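Local structure of transcriptional regulator, MarR family, putative (Bacillus cereus, 3BJA) at residues E6-G9 against N10-V14; Q69-R73 against D74-M78; D129-L132 against K133-K136. The protein probably binds DNA as a dimeric, winged helix-turn-helix transcription factor of the MarR family. One frame throughout, in Å; residues are numbered along the deposited sequence. Where two conformers were deposited one is given.

Contact 1: residues E6-G9 against N10-V14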
ATOM      1  N   GLU A   6      15.445   2.891   9.627  1.00 73.98           N
ATOM      2  CA  GLU A   6      14.672   2.132  10.653  1.00 75.17           C
ATOM      3  C   GLU A   6      13.249   2.686  10.873  1.00 74.79           C
ATOM      4  O   GLU A   6      12.332   1.933  11.182  1.00 76.17           O
ATOM      5  CB  GLU A   6      15.408   2.110  11.999  1.00 76.44           C
ATOM      6  CG  GLU A   6      16.661   1.184  12.074  1.00 86.82           C
ATOM      7  CD  GLU A   6      16.408  -0.240  12.586  1.00101.24           C
ATOM      8  OE1 GLU A   6      15.257  -0.600  12.965  1.00106.84           O
ATOM      9  OE2 GLU A   6      17.405  -0.998  12.631  1.00102.97           O
ATOM     10  N   LEU A   7      13.092   4.000  10.746  1.00 73.92           N
ATOM     11  CA  LEU A   7      11.799   4.681  10.891  1.00 73.01           C
ATOM     12  C   LEU A   7      10.887   4.411   9.683  1.00 71.47           C
ATOM     13  O   LEU A   7       9.699   4.153   9.859  1.00 71.09           O
ATOM     14  CB  LEU A   7      12.021   6.186  11.065  1.00 72.26           C
ATOM     15  CG  LEU A   7      10.825   7.111  11.274  1.00 75.43           C
ATOM     16  CD1 LEU A   7      10.065   6.720  12.524  1.00 76.64           C
ATOM     17  CD2 LEU A   7      11.317   8.572  11.339  1.00 74.58           C
ATOM     18  N   TYR A   8      11.437   4.487   8.471  1.00 72.97           N
ATOM     19  CA  TYR A   8      10.678   4.179   7.241  1.00 74.11           C
ATOM     20  C   TYR A   8      10.140   2.756   7.339  1.00 74.16           C
ATOM     21  O   TYR A   8       8.934   2.542   7.188  1.00 75.03           O
ATOM     22  CB  TYR A   8      11.545   4.342   6.005  1.00 76.77           C
ATOM     23  CG  TYR A   8      10.849   4.050   4.684  1.00 76.82           C
ATOM     24  CD1 TYR A   8       9.722   4.763   4.307  1.00 75.30           C
ATOM     25  CD2 TYR A   8      11.364   3.103   3.784  1.00 78.32           C
ATOM     26  CE1 TYR A   8       9.089   4.520   3.089  1.00 80.70           C
ATOM     27  CE2 TYR A   8      10.747   2.863   2.551  1.00 82.05           C
ATOM     28  CZ  TYR A   8       9.603   3.579   2.210  1.00 84.42           C
ATOM     29  OH  TYR A   8       8.960   3.350   1.004  1.00 86.23           O
ATOM     30  N   GLY A   9      11.026   1.823   7.685  1.00 73.10           N
ATOM     31  CA  GLY A   9      10.677   0.423   7.906  1.00 73.15           C
ATOM     32  C   GLY A   9       9.607   0.179   8.955  1.00 73.07           C
ATOM     33  O   GLY A   9       8.723  -0.639   8.743  1.00 74.68           O
ATOM     34  N   ASN A  10       9.663   0.889  10.073  1.00 72.69           N
ATOM     35  CA  ASN A  10       8.660   0.705  11.124  1.00 75.63           C
ATOM     36  C   ASN A  10       7.285   1.184  10.704  1.00 75.35           C
ATOM     37  O   ASN A  10       6.298   0.509  11.015  1.00 73.25           O
ATOM     38  CB  ASN A  10       9.064   1.358  12.454  1.00 76.45           C
ATOM     39  CG  ASN A  10      10.264   0.667  13.108  1.00 84.22           C
ATOM     40  OD1 ASN A  10      10.478  -0.551  12.941  1.00 80.41           O
ATOM     41  ND2 ASN A  10      11.063   1.452  13.855  1.00 82.88           N
ATOM     42  N   ILE A  11       7.223   2.318   9.997  1.00 75.43           N
ATOM     43  CA  ILE A  11       5.949   2.837   9.540  1.00 76.88           C
ATOM     44  C   ILE A  11       5.330   1.905   8.476  1.00 75.51           C
ATOM     45  O   ILE A  11       4.120   1.660   8.555  1.00 74.36           O
ATOM     46  CB  ILE A  11       5.967   4.350   9.160  1.00 75.11           C
ATOM     47  CG1 ILE A  11       4.537   4.901   9.266  1.00 81.44           C
ATOM     48  CG2 ILE A  11       6.565   4.578   7.822  1.00 78.65           C
ATOM     49  CD1 ILE A  11       4.404   6.350   9.033  1.00 81.16           C
ATOM     50  N   ARG A  12       6.140   1.363   7.546  1.00 76.30           N
ATOM     51  CA  ARG A  12       5.611   0.429   6.545  0.50 76.92           C
ATOM     52  C   ARG A  12       5.094  -0.849   7.207  1.00 77.16           C
ATOM     53  O   ARG A  12       4.018  -1.304   6.867  1.00 78.39           O
ATOM     54  CB  ARG A  12       6.634   0.024   5.480  0.50 76.46           C
ATOM     55  CG  ARG A  12       7.219   1.146   4.649  0.50 76.77           C
ATOM     56  CD  ARG A  12       7.666   0.644   3.259  0.50 81.42           C
ATOM     57  NE  ARG A  12       6.660   0.909   2.221  0.50 86.93           N
ATOM     58  CZ  ARG A  12       6.609   0.334   1.014  0.50 88.54           C
ATOM     59  NH1 ARG A  12       7.481  -0.614   0.637  0.50 89.07           N
ATOM     60  NH2 ARG A  12       5.643   0.699   0.166  0.50 88.65           N
ATOM     61  N   ASP A  13       5.885  -1.422   8.126  1.00 76.57           N
ATOM     62  CA  ASP A  13       5.526  -2.652   8.836  1.00 75.83           C
ATOM     63  C   ASP A  13       4.202  -2.514   9.574  1.00 77.25           C
ATOM     64  O   ASP A  13       3.348  -3.394   9.461  1.00 81.03           O
ATOM     65  CB  ASP A  13       6.642  -3.105   9.790  1.00 74.93           C
ATOM     66  CG  ASP A  13       7.914  -3.567   9.061  1.00 76.44           C
ATOM     67  OD1 ASP A  13       7.947  -3.669   7.803  1.00 78.58           O
ATOM     68  OD2 ASP A  13       8.908  -3.839   9.766  1.00 79.06           O
ATOM     69  N   VAL A  14       4.005  -1.408  10.284  1.00 75.50           N
ATOM     70  CA  VAL A  14       2.734  -1.185  10.976  1.00 76.60           C
ATOM     71  C   VAL A  14       1.560  -1.070   9.976  1.00 78.11           C
ATOM     72  O   VAL A  14       0.494  -1.650  10.208  1.00 78.65           O
ATOM     73  CB  VAL A  14       2.789   0.036  11.925  1.00 76.38           C
ATOM     74  CG1 VAL A  14       1.387   0.384  12.449  1.00 66.28           C
ATOM     75  CG2 VAL A  14       3.733  -0.264  13.078  1.00 76.24           C
TER
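Gly9 O accepts the backbone N-H of Asp13 at 3.0 Å, the shortest of four successive i to i+4 bonds that carry the helix through residues 6-14. The carboxylate of Asp13 folds back beside the same carbonyl without bonding to it, and its OD2 instead forms a salt bridge with Lys135 of the second subunit. Tyr8 and Arg12, one turn apart, run out alongside each other. With CG anti to the backbone N (chi1 -180°), the phenol ring of Tyr8 stands out from the helix and leans toward the next turn. In the one of two modelled conformers of Arg12 described here, CD rests over its face, 4.1 Å from the ring centroid, in a CH-pi contact. That conformer also turns the guanidinium plane only 4° from the ring plane, displaced beyond the rim, where Tyr8 OH lies 3.6 Å from Arg12 NE. The hydroxyl is hydrogen-bonded to Gln19 of the second subunit, which would hold the outer end of the ring in place. On helix 2-25, Leu7 and Ile11 pack on Trp134 of helix 121-138, Tyr8 meets Phe111 of the second subunit edge-to-face, and Ile11 serves both, also touching Val14 of that subunit.

Contact 2: residues Q69-R73 against D74-M78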
ATOM      1  N   GLN A  69     -14.910  -4.056 -12.871  1.00 69.70           N
ATOM      2  CA  GLN A  69     -15.723  -5.049 -13.614  1.00 69.27           C
ATOM      3  C   GLN A  69     -16.108  -6.269 -12.772  1.00 67.69           C
ATOM      4  O   GLN A  69     -17.228  -6.773 -12.879  1.00 66.00           O
ATOM      5  CB  GLN A  69     -15.021  -5.499 -14.914  1.00 69.75           C
ATOM      6  CG  GLN A  69     -15.592  -4.828 -16.147  1.00 75.76           C
ATOM      7  CD  GLN A  69     -16.977  -5.383 -16.532  1.00 79.09           C
ATOM      8  OE1 GLN A  69     -17.185  -6.597 -16.576  1.00 80.40           O
ATOM      9  NE2 GLN A  69     -17.914  -4.487 -16.826  1.00 82.96           N
ATOM     10  N   ARG A  70     -15.165  -6.718 -11.947  1.00 68.30           N
ATOM     11  CA  ARG A  70     -15.363  -7.814 -11.000  1.00 67.86           C
ATOM     12  C   ARG A  70     -16.444  -7.410  -9.991  1.00 66.63           C
ATOM     13  O   ARG A  70     -17.368  -8.178  -9.731  1.00 68.24           O
ATOM     14  CB  ARG A  70     -14.029  -8.126 -10.297  1.00 69.55           C
ATOM     15  CG  ARG A  70     -13.972  -9.329  -9.364  1.00 73.26           C
ATOM     16  CD  ARG A  70     -14.446 -10.561 -10.057  1.00 90.40           C
ATOM     17  NE  ARG A  70     -13.874 -11.805  -9.528  1.00 97.63           N
ATOM     18  CZ  ARG A  70     -12.955 -12.585 -10.131  1.00102.79           C
ATOM     19  NH1 ARG A  70     -12.449 -12.316 -11.352  1.00101.81           N
ATOM     20  NH2 ARG A  70     -12.543 -13.694  -9.503  1.00104.61           N
HETATM   21  N   MSE A  71     -16.334  -6.191  -9.455  1.00 64.65           N
HETATM   22  CA  MSE A  71     -17.348  -5.625  -8.547  1.00 61.47           C
HETATM   23  C   MSE A  71     -18.693  -5.398  -9.261  1.00 63.09           C
HETATM   24  O   MSE A  71     -19.737  -5.419  -8.622  1.00 61.48           O
HETATM   25  CB  MSE A  71     -16.859  -4.307  -7.906  1.00 59.75           C
HETATM   26  CG  MSE A  71     -15.660  -4.469  -6.986  1.00 58.31           C
HETATM   27 SE   MSE A  71     -15.098  -2.789  -6.097  0.75 52.81          SE
HETATM   28  CE  MSE A  71     -16.449  -2.666  -4.669  1.00 59.45           C
ATOM     29  N   LYS A  72     -18.653  -5.162 -10.573  1.00 66.06           N
ATOM     30  CA  LYS A  72     -19.857  -4.966 -11.373  1.00 69.52           C
ATOM     31  C   LYS A  72     -20.654  -6.281 -11.484  1.00 70.93           C
ATOM     32  O   LYS A  72     -21.867  -6.272 -11.246  1.00 69.77           O
ATOM     33  CB  LYS A  72     -19.529  -4.387 -12.765  1.00 68.78           C
ATOM     34  CG  LYS A  72     -20.727  -3.765 -13.485  1.00 68.60           C
ATOM     35  CD  LYS A  72     -20.401  -3.442 -14.938  1.00 70.76           C
ATOM     36  CE  LYS A  72     -21.555  -2.730 -15.661  1.00 70.68           C
ATOM     37  NZ  LYS A  72     -22.821  -3.459 -15.564  1.00 75.25           N
ATOM     38  N   ARG A  73     -19.969  -7.390 -11.817  1.00 72.84           N
ATOM     39  CA  ARG A  73     -20.618  -8.714 -11.946  1.00 74.25           C
ATOM     40  C   ARG A  73     -21.065  -9.212 -10.549  1.00 74.17           C
ATOM     41  O   ARG A  73     -22.143  -9.804 -10.432  1.00 74.76           O
ATOM     42  CB  ARG A  73     -19.737  -9.764 -12.689  1.00 75.74           C
ATOM     43  CG  ARG A  73     -18.816 -10.593 -11.784  1.00 79.75           C
ATOM     44  CD  ARG A  73     -17.909 -11.625 -12.453  1.00 79.89           C
ATOM     45  NE  ARG A  73     -17.253 -12.667 -11.602  1.00 85.13           N
ATOM     46  CZ  ARG A  73     -17.062 -12.718 -10.260  1.00 86.04           C
ATOM     47  NH1 ARG A  73     -17.408 -11.760  -9.395  1.00 84.37           N
ATOM     48  NH2 ARG A  73     -16.440 -13.791  -9.740  1.00 84.82           N
ATOM     49  N   ASP A  74     -20.225  -8.994  -9.521  1.00 73.24           N
ATOM     50  CA  ASP A  74     -20.570  -9.292  -8.114  1.00 73.26           C
ATOM     51  C   ASP A  74     -21.797  -8.544  -7.609  1.00 72.24           C
ATOM     52  O   ASP A  74     -22.361  -8.932  -6.590  1.00 72.87           O
ATOM     53  CB  ASP A  74     -19.409  -8.969  -7.136  1.00 74.89           C
ATOM     54  CG  ASP A  74     -18.400 -10.086  -7.009  1.00 78.81           C
ATOM     55  OD1 ASP A  74     -18.805 -11.268  -7.040  1.00 87.02           O
ATOM     56  OD2 ASP A  74     -17.192  -9.800  -6.851  1.00 85.43           O
ATOM     57  N   GLY A  75     -22.153  -7.439  -8.266  1.00 71.18           N
ATOM     58  CA  GLY A  75     -23.357  -6.682  -7.955  1.00 70.52           C
ATOM     59  C   GLY A  75     -23.213  -5.589  -6.926  1.00 68.77           C
ATOM     60  O   GLY A  75     -24.219  -5.083  -6.460  1.00 67.64           O
ATOM     61  N   TYR A  76     -21.981  -5.206  -6.596  1.00 69.54           N
ATOM     62  CA  TYR A  76     -21.722  -4.135  -5.639  1.00 69.63           C
ATOM     63  C   TYR A  76     -21.845  -2.756  -6.290  1.00 69.39           C
ATOM     64  O   TYR A  76     -22.449  -1.860  -5.709  1.00 69.32           O
ATOM     65  CB  TYR A  76     -20.333  -4.262  -5.025  1.00 71.56           C
ATOM     66  CG  TYR A  76     -20.042  -5.567  -4.307  1.00 74.45           C
ATOM     67  CD1 TYR A  76     -20.777  -5.958  -3.177  1.00 74.50           C
ATOM     68  CD2 TYR A  76     -18.982  -6.391  -4.719  1.00 78.87           C
ATOM     69  CE1 TYR A  76     -20.487  -7.169  -2.499  1.00 74.78           C
ATOM     70  CE2 TYR A  76     -18.678  -7.593  -4.042  1.00 79.22           C
ATOM     71  CZ  TYR A  76     -19.434  -7.976  -2.941  1.00 76.28           C
ATOM     72  OH  TYR A  76     -19.112  -9.150  -2.307  1.00 74.75           O
ATOM     73  N   VAL A  77     -21.248  -2.589  -7.477  1.00 70.43           N
ATOM     74  CA  VAL A  77     -21.241  -1.313  -8.223  1.00 68.91           C
ATOM     75  C   VAL A  77     -21.881  -1.442  -9.602  1.00 69.12           C
ATOM     76  O   VAL A  77     -21.988  -2.543 -10.146  1.00 69.42           O
ATOM     77  CB  VAL A  77     -19.802  -0.753  -8.420  1.00 69.18           C
ATOM     78  CG1 VAL A  77     -19.075  -0.637  -7.079  1.00 66.28           C
ATOM     79  CG2 VAL A  77     -18.989  -1.610  -9.406  1.00 63.31           C
HETATM   80  N   MSE A  78     -22.292  -0.293 -10.146  1.00 70.16           N
HETATM   81  CA  MSE A  78     -22.896  -0.170 -11.483  1.00 69.50           C
HETATM   82  C   MSE A  78     -22.182   0.946 -12.254  1.00 69.84           C
HETATM   83  O   MSE A  78     -21.964   2.031 -11.707  1.00 70.53           O
HETATM   84  CB  MSE A  78     -24.380   0.156 -11.356  1.00 69.15           C
HETATM   85  CG  MSE A  78     -25.140   0.304 -12.668  1.00 70.33           C
HETATM   86 SE   MSE A  78     -24.918  -1.220 -13.868  0.75 70.63          SE
HETATM   87  CE  MSE A  78     -25.812  -2.613 -12.799  1.00 69.00           C
TER
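Met71 O stands at the centre of the turn that ends helix 64-73, taking the N-H of Tyr76 at 3.0 Å, nearly in line with its C=O bond, and weaker bonds from Gly75 N and Val77 N. Gly75 also reaches Lys72 O, and its positive phi (90°), which suits glycine, completes a Schellman motif that leads from a helix of the winged helix-turn-helix into strand 77-81 of its sheet. The selenomethionine Met71 sets its CB against Val77 CG2 at 3.7 Å. Its chain runs straight to SE and then bends (chi3 78°), carrying Met71 CE toward Val77 CG1 and to within 4.2 Å of Tyr76 CB. Lys72 leaves the helix on another side, extended as far as CE; a final bend brings NZ to 3.5 Å from SE of the selenomethionine Met78, itself folded at two torsions. The adjacent side chains of Arg73 and Asp74 run out together, and NH1 meets OD1 at 2.8 Å in a salt bridge whose hydrogen bond is weak, with an N-H...O angle of 117°. The carboxylate lies at the guanidinium edge, but the two planes are 77° apart. The chemistry therefore divides: one carbonyl gathers backbone N-H groups, Met71 and Val77 face helix 33-44 (at Val38 and Leu42 respectively), and the poorly aligned ion pair probably contributes mainly through electrostatics.

Contact 3: residues D129-L132 against K133-K136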
ATOM      1  N   ASP A 129       0.377  14.190  17.536  1.00 75.85           N
ATOM      2  CA  ASP A 129       1.299  15.323  17.287  1.00 74.90           C
ATOM      3  C   ASP A 129       2.431  14.959  16.309  1.00 74.27           C
ATOM      4  O   ASP A 129       2.680  15.680  15.332  1.00 73.59           O
ATOM      5  CB  ASP A 129       1.959  15.813  18.590  1.00 76.53           C
ATOM      6  CG  ASP A 129       1.013  16.609  19.518  1.00 79.74           C
ATOM      7  OD1 ASP A 129      -0.133  16.956  19.146  1.00 79.88           O
ATOM      8  OD2 ASP A 129       1.464  16.911  20.653  1.00 78.39           O
ATOM      9  N   LEU A 130       3.105  13.842  16.594  1.00 72.46           N
ATOM     10  CA  LEU A 130       4.232  13.374  15.796  1.00 72.15           C
ATOM     11  C   LEU A 130       3.831  13.038  14.359  1.00 73.92           C
ATOM     12  O   LEU A 130       4.535  13.443  13.414  1.00 73.16           O
ATOM     13  CB  LEU A 130       4.920  12.166  16.459  1.00 72.79           C
ATOM     14  CG  LEU A 130       5.736  12.444  17.735  1.00 71.81           C
ATOM     15  CD1 LEU A 130       6.044  11.153  18.512  1.00 67.55           C
ATOM     16  CD2 LEU A 130       7.013  13.215  17.389  1.00 64.32           C
ATOM     17  N   LEU A 131       2.714  12.314  14.192  1.00 73.62           N
ATOM     18  CA  LEU A 131       2.224  11.947  12.844  1.00 71.75           C
ATOM     19  C   LEU A 131       1.760  13.180  12.039  1.00 70.85           C
ATOM     20  O   LEU A 131       1.966  13.219  10.841  1.00 70.68           O
ATOM     21  CB  LEU A 131       1.127  10.886  12.908  1.00 70.56           C
ATOM     22  CG  LEU A 131       1.467   9.475  13.406  1.00 68.64           C
ATOM     23  CD1 LEU A 131       0.237   8.590  13.289  1.00 63.40           C
ATOM     24  CD2 LEU A 131       2.577   8.849  12.654  1.00 63.21           C
ATOM     25  N   LEU A 132       1.158  14.178  12.688  1.00 71.90           N
ATOM     26  CA  LEU A 132       0.739  15.425  11.994  1.00 73.60           C
ATOM     27  C   LEU A 132       1.957  16.254  11.579  1.00 72.73           C
ATOM     28  O   LEU A 132       1.964  16.860  10.504  1.00 75.06           O
ATOM     29  CB  LEU A 132      -0.267  16.259  12.816  1.00 74.46           C
ATOM     30  CG  LEU A 132      -1.756  15.878  12.691  1.00 79.34           C
ATOM     31  CD1 LEU A 132      -2.018  14.363  12.725  1.00 83.46           C
ATOM     32  CD2 LEU A 132      -2.605  16.613  13.768  1.00 78.60           C
ATOM     33  N   LYS A 133       2.975  16.281  12.438  1.00 71.77           N
ATOM     34  CA  LYS A 133       4.259  16.922  12.125  1.00 71.16           C
ATOM     35  C   LYS A 133       4.859  16.270  10.886  1.00 69.64           C
ATOM     36  O   LYS A 133       5.401  16.970  10.025  1.00 70.70           O
ATOM     37  CB  LYS A 133       5.247  16.807  13.302  1.00 70.80           C
ATOM     38  CG  LYS A 133       6.644  17.356  13.048  1.00 70.05           C
ATOM     39  CD  LYS A 133       7.521  17.197  14.265  1.00 71.79           C
ATOM     40  CE  LYS A 133       8.853  17.899  14.047  1.00 72.66           C
ATOM     41  NZ  LYS A 133       9.666  17.958  15.272  1.00 71.70           N
ATOM     42  N   TRP A 134       4.748  14.944  10.801  1.00 68.78           N
ATOM     43  CA  TRP A 134       5.288  14.199   9.658  1.00 69.65           C
ATOM     44  C   TRP A 134       4.518  14.538   8.363  1.00 71.92           C
ATOM     45  O   TRP A 134       5.143  14.696   7.309  1.00 71.04           O
ATOM     46  CB  TRP A 134       5.234  12.697   9.892  1.00 66.54           C
ATOM     47  CG  TRP A 134       6.348  11.906   9.269  1.00 62.65           C
ATOM     48  CD1 TRP A 134       7.226  12.295   8.287  1.00 65.25           C
ATOM     49  CD2 TRP A 134       6.624  10.535   9.523  1.00 58.08           C
ATOM     50  NE1 TRP A 134       8.079  11.267   7.989  1.00 63.92           N
ATOM     51  CE2 TRP A 134       7.718  10.170   8.727  1.00 63.62           C
ATOM     52  CE3 TRP A 134       6.077   9.584  10.395  1.00 65.67           C
ATOM     53  CZ2 TRP A 134       8.262   8.890   8.755  1.00 64.44           C
ATOM     54  CZ3 TRP A 134       6.633   8.311  10.421  1.00 61.51           C
ATOM     55  CH2 TRP A 134       7.694   7.979   9.601  1.00 62.03           C
ATOM     56  N   LYS A 135       3.179  14.651   8.453  1.00 73.25           N
ATOM     57  CA  LYS A 135       2.348  15.024   7.293  1.00 75.04           C
ATOM     58  C   LYS A 135       2.761  16.377   6.747  1.00 74.47           C
ATOM     59  O   LYS A 135       3.107  16.454   5.557  1.00 74.70           O
ATOM     60  CB  LYS A 135       0.845  15.008   7.582  1.00 75.38           C
ATOM     61  CG  LYS A 135       0.256  13.627   7.662  1.00 80.28           C
ATOM     62  CD  LYS A 135      -1.214  13.619   8.159  1.00 84.42           C
ATOM     63  CE  LYS A 135      -2.197  14.343   7.206  1.00 93.07           C
ATOM     64  NZ  LYS A 135      -3.622  14.008   7.570  1.00 89.91           N
ATOM     65  N   LYS A 136       2.795  17.407   7.607  1.00 74.19           N
ATOM     66  CA  LYS A 136       3.222  18.762   7.170  1.00 76.12           C
ATOM     67  C   LYS A 136       4.571  18.773   6.435  1.00 75.07           C
ATOM     68  O   LYS A 136       4.751  19.518   5.469  1.00 75.96           O
ATOM     69  CB  LYS A 136       3.292  19.800   8.309  1.00 76.13           C
ATOM     70  CG  LYS A 136       1.966  20.103   9.048  1.00 81.38           C
ATOM     71  CD  LYS A 136       1.701  21.635   9.237  1.00 80.37           C
ATOM     72  CE  LYS A 136       2.825  22.433   9.957  1.00 89.77           C
ATOM     73  NZ  LYS A 136       2.683  23.923   9.753  1.00 84.21           N
TER
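Leu131 and Trp134 supply the one apolar side-chain contact of this helical turn: Leu131 CD2 approaches the indole at its edge, near the ring plane, 4.2 Å from CE3. The chi1 of Trp134 (-147°) departs from the usual staggered value, and most of the ring leads away from the preceding turn, only its CE3 edge staying beside Leu131, while CB keeps close to the backbone, 3.4 Å from Leu131 O. The outer parts of the indole serve other partners: NE1 is hydrogen-bonded to the carbonyl of Asn115 of the second subunit, and Phe119 of that subunit meets the ring edge-to-face.

The backbone bonds form an unbroken i to i+4 series. Lys133 N binds Asp129 O at 3.0 Å, Trp134 and Lys135 follow in step onto Leu130 and Leu131, and Lys136 N closes the series on Leu132 O with an almost straight N-H...O angle of 177°.

The lysines touch the preceding turn through methylenes, while their ammonium groups lead elsewhere. Lys133 CB lies 3.4 Å from Leu130 O; from there the chain is fully extended, CG anti to the backbone N (chi1 176°), carrying NZ to a salt bridge with Glu123 of the second subunit. Lys135 starts differently: its CG runs beside its own backbone N and lies 3.6 Å from Leu131 O, and after a bend at chi3 NZ reaches Asp13 of the second subunit. Lys136 CG likewise rests beside Leu132 O, at 3.6 Å.

Leu132 joins the same interface by packing on Asn10 of the second subunit. Terminal helices that pack together and onto a second subunit are characteristic of the dimerisation region of MarR-family regulators; here Trp134 and Leu132, with the ammonium groups of Lys133 and Lys135, make those contacts.

How the contacts relate
Contacts 1 and 3 belong together although helices 2-25 and 121-138 lie at the two ends of the chain: their centres are about 15 Å apart, and Ile11 CD1 meets Trp134 CZ3 at 3.3 Å. Both also touch the second subunit, and the Asp13-Lys135 salt bridge links contact 1 of one chain to contact 3 of the other. Contact 2 falls between them in sequence but across the chain's centre, about 35 and 37 Å from contacts 1 and 3, centre to centre. There a short turn joins helix 64-73 to strand 77-81, an outermost strand of this chain's antiparallel sheet. The separation follows the MarR plan, dimerisation through terminal helices and a distant winged helix-turn-helix that probably reads DNA.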